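Long-range contacts in PatF (Prochloron didemni, PDB 4BG2), which probably acts as an ABBA-type prenyltransferase in the biosynthesis of patellamides, the cyanobactin peptides: residues E240-Y246 / A280-T286; S52-G58 / E294-F298. All blocks are in the same frame, centred on the assembly; numbering follows the deposited sequence. Where two conformers were deposited one is given.

Contact 1. Residues E240-Y246 / A280-T286; sequences EPILFFY and AIAVTET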
ATOM      1  N   GLU A 240     -17.478  -0.052  -0.372  1.00 36.62           N
ATOM      2  CA  GLU A 240     -17.142   0.242  -1.764  1.00 34.92           C
ATOM      3  C   GLU A 240     -15.632   0.195  -1.867  1.00 31.38           C
ATOM      4  O   GLU A 240     -14.946   0.404  -0.879  1.00 28.96           O
ATOM      5  CB  GLU A 240     -17.730   1.586  -2.242  1.00 34.50           C
ATOM      6  CG  GLU A 240     -17.297   2.838  -1.498  1.00 35.13           C
ATOM      7  CD  GLU A 240     -17.890   4.118  -2.125  1.00 36.66           C
ATOM      8  OE1 GLU A 240     -17.425   4.594  -3.197  1.00 35.45           O
ATOM      9  OE2 GLU A 240     -18.821   4.671  -1.523  1.00 40.80           O
ATOM     10  N   PRO A 241     -15.116  -0.143  -3.054  1.00 30.63           N
ATOM     11  CA  PRO A 241     -13.683  -0.204  -3.181  1.00 28.60           C
ATOM     12  C   PRO A 241     -12.995   1.134  -2.932  1.00 27.60           C
ATOM     13  O   PRO A 241     -13.572   2.184  -3.181  1.00 27.92           O
ATOM     14  CB  PRO A 241     -13.482  -0.616  -4.645  1.00 29.35           C
ATOM     15  CG  PRO A 241     -14.739  -0.171  -5.364  1.00 30.24           C
ATOM     16  CD  PRO A 241     -15.811  -0.386  -4.347  1.00 31.56           C
ATOM     17  N   ILE A 242     -11.736   1.077  -2.540  1.00 27.21           N
ATOM     18  CA  ILE A 242     -10.870   2.234  -2.563  1.00 27.80           C
ATOM     19  C   ILE A 242     -10.076   2.211  -3.865  1.00 26.37           C
ATOM     20  O   ILE A 242      -9.530   1.185  -4.246  1.00 24.04           O
ATOM     21  CB  ILE A 242      -9.991   2.316  -1.299  1.00 30.84           C
ATOM     22  CG1 ILE A 242      -9.112   3.559  -1.337  1.00 34.07           C
ATOM     23  CG2 ILE A 242      -9.130   1.075  -1.125  1.00 31.38           C
ATOM     24  CD1 ILE A 242      -8.653   3.962   0.035  1.00 36.60           C
ATOM     25  N   LEU A 243     -10.124   3.325  -4.599  1.00 24.62           N
ATOM     26  CA  LEU A 243      -9.532   3.420  -5.922  1.00 25.34           C
ATOM     27  C   LEU A 243      -8.200   4.066  -5.776  1.00 24.36           C
ATOM     28  O   LEU A 243      -8.062   4.973  -4.984  1.00 25.50           O
ATOM     29  CB  LEU A 243     -10.407   4.255  -6.882  1.00 26.63           C
ATOM     30  CG  LEU A 243     -11.895   3.919  -6.937  1.00 27.99           C
ATOM     31  CD1 LEU A 243     -12.626   4.786  -7.973  1.00 29.64           C
ATOM     32  CD2 LEU A 243     -12.121   2.441  -7.253  1.00 29.04           C
ATOM     33  N   PHE A 244      -7.213   3.599  -6.525  1.00 24.55           N
ATOM     34  CA  PHE A 244      -5.875   4.138  -6.453  1.00 27.10           C
ATOM     35  C   PHE A 244      -5.549   4.655  -7.848  1.00 26.73           C
ATOM     36  O   PHE A 244      -5.717   3.932  -8.817  1.00 26.06           O
ATOM     37  CB  PHE A 244      -4.849   3.042  -6.105  1.00 28.77           C
ATOM     38  CG  PHE A 244      -4.646   2.815  -4.651  1.00 33.99           C
ATOM     39  CD1 PHE A 244      -5.666   2.300  -3.853  1.00 38.25           C
ATOM     40  CD2 PHE A 244      -3.375   2.997  -4.069  1.00 35.45           C
ATOM     41  CE1 PHE A 244      -5.438   2.045  -2.487  1.00 38.36           C
ATOM     42  CE2 PHE A 244      -3.156   2.734  -2.731  1.00 36.28           C
ATOM     43  CZ  PHE A 244      -4.189   2.250  -1.935  1.00 36.71           C
ATOM     44  N   PHE A 245      -5.012   5.867  -7.917  1.00 26.51           N
ATOM     45  CA  PHE A 245      -4.575   6.468  -9.168  1.00 28.04           C
ATOM     46  C   PHE A 245      -3.082   6.781  -9.059  1.00 28.84           C
ATOM     47  O   PHE A 245      -2.728   7.704  -8.343  1.00 28.93           O
ATOM     48  CB  PHE A 245      -5.371   7.742  -9.422  1.00 28.50           C
ATOM     49  CG  PHE A 245      -6.853   7.529  -9.406  1.00 28.65           C
ATOM     50  CD1 PHE A 245      -7.515   7.106 -10.556  1.00 29.75           C
ATOM     51  CD2 PHE A 245      -7.580   7.730  -8.253  1.00 27.50           C
ATOM     52  CE1 PHE A 245      -8.881   6.902 -10.544  1.00 31.71           C
ATOM     53  CE2 PHE A 245      -8.940   7.524  -8.230  1.00 28.49           C
ATOM     54  CZ  PHE A 245      -9.595   7.104  -9.374  1.00 30.47           C
ATOM     55  N   TYR A 246      -2.237   6.019  -9.768  1.00 29.71           N
ATOM     56  CA  TYR A 246      -0.776   6.165  -9.719  1.00 31.44           C
ATOM     57  C   TYR A 246      -0.255   7.092 -10.822  1.00 32.97           C
ATOM     58  O   TYR A 246      -0.603   6.936 -11.982  1.00 31.95           O
ATOM     59  CB  TYR A 246      -0.068   4.789  -9.791  1.00 33.40           C
ATOM     60  CG  TYR A 246       0.163   4.123  -8.404  1.00 34.70           C
ATOM     61  CD1 TYR A 246       1.337   4.402  -7.672  1.00 38.38           C
ATOM     62  CD2 TYR A 246      -0.751   3.243  -7.837  1.00 35.31           C
ATOM     63  CE1 TYR A 246       1.581   3.828  -6.420  1.00 37.58           C
ATOM     64  CE2 TYR A 246      -0.512   2.660  -6.573  1.00 36.08           C
ATOM     65  CZ  TYR A 246       0.654   2.969  -5.868  1.00 37.57           C
ATOM     66  OH  TYR A 246       0.939   2.424  -4.608  1.00 39.90           O
ATOM     67  N   ALA A 280       0.438   8.461  -5.560  1.00 28.90           N
ATOM     68  CA  ALA A 280      -0.863   7.890  -5.791  1.00 27.69           C
ATOM     69  C   ALA A 280      -1.865   8.521  -4.872  1.00 27.34           C
ATOM     70  O   ALA A 280      -1.582   8.793  -3.715  1.00 28.48           O
ATOM     71  CB  ALA A 280      -0.841   6.377  -5.598  1.00 26.45           C
ATOM     72  N   ILE A 281      -3.057   8.735  -5.401  1.00 27.41           N
ATOM     73  CA  ILE A 281      -4.172   9.138  -4.605  1.00 27.54           C
ATOM     74  C   ILE A 281      -5.111   7.950  -4.462  1.00 25.02           C
ATOM     75  O   ILE A 281      -5.487   7.333  -5.446  1.00 23.88           O
ATOM     76  CB  ILE A 281      -4.921  10.311  -5.244  1.00 28.09           C
ATOM     77  CG1 ILE A 281      -3.969  11.478  -5.449  1.00 30.34           C
ATOM     78  CG2 ILE A 281      -6.109  10.724  -4.367  1.00 29.14           C
ATOM     79  CD1 ILE A 281      -3.351  12.023  -4.169  1.00 30.71           C
ATOM     80  N   ALA A 282      -5.501   7.671  -3.223  1.00 24.31           N
ATOM     81  CA  ALA A 282      -6.456   6.601  -2.923  1.00 23.36           C
ATOM     82  C   ALA A 282      -7.709   7.248  -2.383  1.00 23.00           C
ATOM     83  O   ALA A 282      -7.653   8.004  -1.397  1.00 23.38           O
ATOM     84  CB  ALA A 282      -5.868   5.617  -1.920  1.00 22.20           C
ATOM     85  N   VAL A 283      -8.827   6.953  -3.034  1.00 23.24           N
ATOM     86  CA  VAL A 283     -10.088   7.633  -2.784  1.00 24.45           C
ATOM     87  C   VAL A 283     -11.252   6.748  -3.227  1.00 24.77           C
ATOM     88  O   VAL A 283     -11.107   5.961  -4.141  1.00 24.24           O
ATOM     89  CB  VAL A 283     -10.059   9.032  -3.475  1.00 26.30           C
ATOM     90  CG1 VAL A 283      -9.952   8.921  -4.987  1.00 27.40           C
ATOM     91  CG2 VAL A 283     -11.268   9.873  -3.093  1.00 27.73           C
ATOM     92  N   THR A 284     -12.394   6.838  -2.566  1.00 25.97           N
ATOM     93  CA  THR A 284     -13.586   6.119  -3.022  1.00 27.11           C
ATOM     94  C   THR A 284     -14.282   6.870  -4.174  1.00 28.81           C
ATOM     95  O   THR A 284     -14.126   8.078  -4.332  1.00 28.90           O
ATOM     96  CB  THR A 284     -14.620   5.936  -1.908  1.00 26.97           C
ATOM     97  OG1 THR A 284     -15.067   7.214  -1.494  1.00 29.53           O
ATOM     98  CG2 THR A 284     -14.026   5.163  -0.717  1.00 27.48           C
ATOM     99  N   GLU A 285     -15.038   6.132  -4.970  1.00 29.98           N
ATOM    100  CA  GLU A 285     -15.907   6.718  -6.002  1.00 32.75           C
ATOM    101  C   GLU A 285     -16.740   7.860  -5.426  1.00 33.00           C
ATOM    102  O   GLU A 285     -16.785   8.949  -5.995  1.00 32.23           O
ATOM    103  CB  GLU A 285     -16.854   5.650  -6.551  1.00 34.32           C
ATOM    104  CG  GLU A 285     -17.570   6.054  -7.843  1.00 37.86           C
ATOM    105  CD  GLU A 285     -18.481   4.964  -8.366  1.00 41.35           C
ATOM    106  OE1 GLU A 285     -18.865   4.055  -7.591  1.00 44.56           O
ATOM    107  OE2 GLU A 285     -18.819   5.006  -9.557  1.00 46.28           O
ATOM    108  N   THR A 286     -17.393   7.573  -4.295  1.00 33.07           N
ATOM    109  CA  THR A 286     -18.253   8.523  -3.593  1.00 34.90           C
ATOM    110  C   THR A 286     -17.519   9.815  -3.248  1.00 34.68           C
ATOM    111  O   THR A 286     -18.042  10.888  -3.440  1.00 34.59           O
ATOM    112  CB  THR A 286     -18.775   7.898  -2.276  1.00 34.95           C
ATOM    113  OG1 THR A 286     -19.662   6.813  -2.583  1.00 34.68           O
ATOM    114  CG2 THR A 286     -19.514   8.949  -1.413  1.00 35.92           C
TER
HETATM  115  O   HOH W   1     -15.298   3.502  -4.601  1.00 24.27           O

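Contact 2. Residues S52-G58 / E294-F298; sequences SSCQVEG and ENFCF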
ATOM      1  N   SER A  52       5.623   6.231   1.595  1.00 26.23           N
ATOM      2  CA  SER A  52       5.017   6.902   2.731  1.00 25.99           C
ATOM      3  C   SER A  52       3.633   7.438   2.320  1.00 25.47           C
ATOM      4  O   SER A  52       3.391   7.718   1.155  1.00 26.37           O
ATOM      5  CB  SER A  52       5.900   8.066   3.203  1.00 28.25           C
ATOM      6  OG  SER A  52       7.250   7.677   3.431  1.00 27.94           O
ATOM      7  N   SER A  53       2.750   7.648   3.277  1.00 24.85           N
ATOM      8  CA  SER A  53       1.466   8.251   2.962  1.00 25.14           C
ATOM      9  C   SER A  53       0.864   9.012   4.139  1.00 25.76           C
ATOM     10  O   SER A  53       1.324   8.907   5.295  1.00 24.89           O
ATOM     11  CB  SER A  53       0.511   7.178   2.463  1.00 24.91           C
ATOM     12  OG  SER A  53       0.253   6.217   3.473  1.00 25.83           O
ATOM     13  N   CYS A  54      -0.144   9.803   3.819  1.00 27.16           N
ATOM     14  CA  CYS A  54      -0.950  10.507   4.802  1.00 29.06           C
ATOM     15  C   CYS A  54      -2.395  10.219   4.526  1.00 28.25           C
ATOM     16  O   CYS A  54      -2.879  10.412   3.402  1.00 28.77           O
ATOM     17  CB  CYS A  54      -0.714  12.003   4.730  1.00 31.57           C
ATOM     18  SG  CYS A  54       0.979  12.476   5.125  1.00 34.89           S
ATOM     19  N   GLN A  55      -3.086   9.710   5.528  1.00 29.69           N
ATOM     20  CA  GLN A  55      -4.538   9.538   5.432  1.00 31.54           C
ATOM     21  C   GLN A  55      -5.163  10.816   5.942  1.00 32.43           C
ATOM     22  O   GLN A  55      -4.918  11.225   7.083  1.00 31.62           O
ATOM     23  CB  GLN A  55      -5.014   8.361   6.257  1.00 35.07           C
ATOM     24  CG  GLN A  55      -6.511   8.118   6.206  1.00 41.86           C
ATOM     25  CD  GLN A  55      -6.856   6.752   6.757  1.00 48.18           C
ATOM     26  OE1 GLN A  55      -6.809   6.529   7.968  1.00 51.81           O
ATOM     27  NE2 GLN A  55      -7.178   5.822   5.872  1.00 50.18           N
ATOM     28  N   VAL A  56      -5.968  11.437   5.088  1.00 32.41           N
ATOM     29  CA  VAL A  56      -6.634  12.678   5.429  1.00 33.11           C
ATOM     30  C   VAL A  56      -8.123  12.458   5.651  1.00 35.50           C
ATOM     31  O   VAL A  56      -8.791  11.782   4.859  1.00 32.73           O
ATOM     32  CB  VAL A  56      -6.423  13.722   4.324  1.00 33.28           C
ATOM     33  CG1 VAL A  56      -7.204  14.990   4.639  1.00 35.90           C
ATOM     34  CG2 VAL A  56      -4.925  14.027   4.165  1.00 32.12           C
ATOM     35  N   GLU A  57      -8.647  13.091   6.701  1.00 38.01           N
ATOM     36  CA  GLU A  57     -10.066  12.990   7.023  1.00 42.72           C
ATOM     37  C   GLU A  57     -10.549  14.362   7.489  1.00 43.62           C
ATOM     38  O   GLU A  57     -10.434  14.714   8.664  1.00 41.74           O
ATOM     39  CB  GLU A  57     -10.276  11.907   8.088  1.00 47.30           C
ATOM     40  CG  GLU A  57     -11.473  11.016   7.824  1.00 54.06           C
ATOM     41  CD  GLU A  57     -11.582   9.861   8.804  1.00 58.69           C
ATOM     42  OE1 GLU A  57     -12.214  10.075   9.867  1.00 65.00           O
ATOM     43  OE2 GLU A  57     -11.067   8.751   8.499  1.00 58.99           O
ATOM     44  N   GLY A  58     -11.022  15.156   6.534  1.00 43.58           N
ATOM     45  CA  GLY A  58     -11.353  16.536   6.793  1.00 47.49           C
ATOM     46  C   GLY A  58     -10.109  17.319   7.175  1.00 47.32           C
ATOM     47  O   GLY A  58      -9.206  17.509   6.353  1.00 46.34           O
ATOM     48  N   GLU A 294     -11.847  15.552   0.646  1.00 39.50           N
ATOM     49  CA  GLU A 294     -11.741  15.709   2.094  1.00 39.75           C
ATOM     50  C   GLU A 294     -11.263  14.414   2.767  1.00 36.85           C
ATOM     51  O   GLU A 294     -10.622  14.454   3.824  1.00 34.96           O
ATOM     52  CB  GLU A 294     -13.105  16.120   2.665  1.00 43.09           C
ATOM     53  CG  GLU A 294     -13.544  17.538   2.279  1.00 46.74           C
ATOM     54  CD  GLU A 294     -12.995  18.658   3.188  1.00 49.68           C
ATOM     55  OE1 GLU A 294     -12.213  18.416   4.159  1.00 53.78           O
ATOM     56  OE2 GLU A 294     -13.335  19.827   2.916  1.00 54.89           O
ATOM     57  N   ASN A 295     -11.609  13.278   2.160  1.00 33.59           N
ATOM     58  CA  ASN A 295     -11.333  11.976   2.703  1.00 31.51           C
ATOM     59  C   ASN A 295     -10.603  11.139   1.663  1.00 29.72           C
ATOM     60  O   ASN A 295     -11.194  10.728   0.662  1.00 27.73           O
ATOM     61  CB  ASN A 295     -12.630  11.304   3.121  1.00 32.00           C
ATOM     62  CG  ASN A 295     -13.363  12.087   4.188  1.00 34.49           C
ATOM     63  OD1 ASN A 295     -12.899  12.181   5.317  1.00 36.20           O
ATOM     64  ND2 ASN A 295     -14.511  12.667   3.831  1.00 34.98           N
ATOM     65  N   PHE A 296      -9.318  10.914   1.900  1.00 27.47           N
ATOM     66  CA  PHE A 296      -8.452  10.279   0.914  1.00 27.98           C
ATOM     67  C   PHE A 296      -7.119   9.945   1.538  1.00 27.30           C
ATOM     68  O   PHE A 296      -6.801  10.405   2.624  1.00 28.53           O
ATOM     69  CB  PHE A 296      -8.214  11.191  -0.316  1.00 29.27           C
ATOM     70  CG  PHE A 296      -7.523  12.477   0.012  1.00 32.01           C
ATOM     71  CD1 PHE A 296      -8.249  13.557   0.512  1.00 33.44           C
ATOM     72  CD2 PHE A 296      -6.155  12.611  -0.161  1.00 33.10           C
ATOM     73  CE1 PHE A 296      -7.611  14.740   0.837  1.00 35.64           C
ATOM     74  CE2 PHE A 296      -5.511  13.788   0.185  1.00 35.54           C
ATOM     75  CZ  PHE A 296      -6.248  14.861   0.659  1.00 35.95           C
ATOM     76  N   CYS A 297      -6.347   9.148   0.818  1.00 26.81           N
ATOM     77  CA  CYS A 297      -4.967   8.858   1.173  0.50 27.00           C
ATOM     78  C   CYS A 297      -4.045   9.302   0.070  1.00 26.57           C
ATOM     79  O   CYS A 297      -4.337   9.093  -1.092  1.00 28.72           O
ATOM     80  CB  CYS A 297      -4.787   7.361   1.366  0.50 25.52           C
ATOM     81  SG  CYS A 297      -5.395   6.800   2.933  0.50 25.56           S
ATOM     82  N   PHE A 298      -2.931   9.914   0.439  1.00 27.67           N
ATOM     83  CA  PHE A 298      -1.945  10.417  -0.505  1.00 25.69           C
ATOM     84  C   PHE A 298      -0.612   9.664  -0.269  1.00 25.82           C
ATOM     85  O   PHE A 298      -0.014   9.765   0.789  1.00 24.30           O
ATOM     86  CB  PHE A 298      -1.805  11.904  -0.234  1.00 28.20           C
ATOM     87  CG  PHE A 298      -1.127  12.688  -1.331  1.00 29.54           C
ATOM     88  CD1 PHE A 298       0.072  12.274  -1.880  1.00 29.90           C
ATOM     89  CD2 PHE A 298      -1.675  13.889  -1.757  1.00 31.05           C
ATOM     90  CE1 PHE A 298       0.703  13.022  -2.879  1.00 33.21           C
ATOM     91  CE2 PHE A 298      -1.046  14.653  -2.735  1.00 33.04           C
ATOM     92  CZ  PHE A 298       0.141  14.213  -3.309  1.00 32.95           C
TER

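Contact 1. Residues E240-Y246 / A280-T286
Ala280 and Ala282 each set a methyl over an aromatic face of the neighbouring strand. Ala280 CB sits almost on the normal of the Tyr246 ring, 3.5 Å from its centroid, and Ala282 CB lies likewise 3.7 Å from the centroid of Phe244, two CH-pi contacts in step along the strands. In Phe244 CG stands anti to the carbonyl carbon (chi1 -88°), which carries the ring over to Ala282, where chi2 of 66° turns its face to the methyl. Ile242 CD1 adds to the same row against Ala282 CB, and the Tyr246 hydroxyl goes on to hydrogen-bond Glu51. On the other face Phe245 presents its edge, with Val283 CG1 in the ring plane 3.7 Å from CE2. The strands are antiparallel neighbours in a ten-stranded barrel ringed by helices, the ABBA prenyltransferase architecture. Phe244, Tyr246 and the alanines line its inside, whereas Leu243 and Phe245 pack outward on helix 218-223. Leu243 and Val283 exchange two backbone hydrogen bonds, as do Phe245 and Ile281. Beyond Pro241, Glu240 reaches across at about a right angle to Thr286. Its OE2 takes the Thr286 OG1 hydroxyl on the syn lone pair in a short bond of 2.5 Å, and OE1 receives Thr286 N at 3.2 Å, 19° out of the carboxylate plane. A water donating to Glu240 OE1 and Pro241 O accepts from Glu285 N (2.7 Å), while Thr284 OG1 N-caps the helix by taking Glu287 N.

Contact 2. Residues S52-G58 / E294-F298
Phe296 holds CG between its backbone N and carbonyl carbon (chi1 62°), and Val56 holds CG1 anti to its N (chi1 176°); the two side chains lie side by side and point the same way. Val56 CB stands over the ring face, 4.0 Å from the centroid and shifted toward the rim, with CG1 and CG2 reaching CE1 and CZ. Val56 N donates to Phe296 O (2.8 Å), and Phe296 N returns a bond to Val56 O, which makes them a hydrogen-bonded antiparallel pair; Cys54 and Phe298 form another. These are the first and last strands of the ten-stranded barrel, so their pairing closes it. Val56 and Phe298 also pack on Ile266 of outer helix 261-272. With an alanine here instead of Phe296, the Val56 methyls would probably lose the ring they rest against, and a gap would open beside Asn260. At the far end Gly58 N donates to Glu294 O (2.8 Å). Glu294, bent at chi2, brings OE1 to 3.3 Å from Gly58 CA, a packing contact; its hydrogen bond is to Asn260 ND2. Asn295 OD1 meets Glu57 CG at 3.1 Å while its ND2 binds Glu287.

Contact 1 is nested in the chain loop that contact 2 closes, and their centres lie about 11 Å apart. Strands 276-284 and 295-303 are neighbours in the barrel, so the two contacts are joined directly: Ala282 N probably hydrogen-bonds Cys297 O at 2.8 Å, and on the outer, helix-facing side Ile281 CD1 packs 3.5 Å from Phe298 CD2. Glu287 bridges the two contacts, its backbone N capped from contact 1 and its carboxylate holding Glu294 N and Asn295 ND2 of contact 2. Inside the barrel, Phe244 meets Tyr299, which follows residues 294-298. That interior is where ABBA prenyltransferases bind substrates, although no ligand defines a site here.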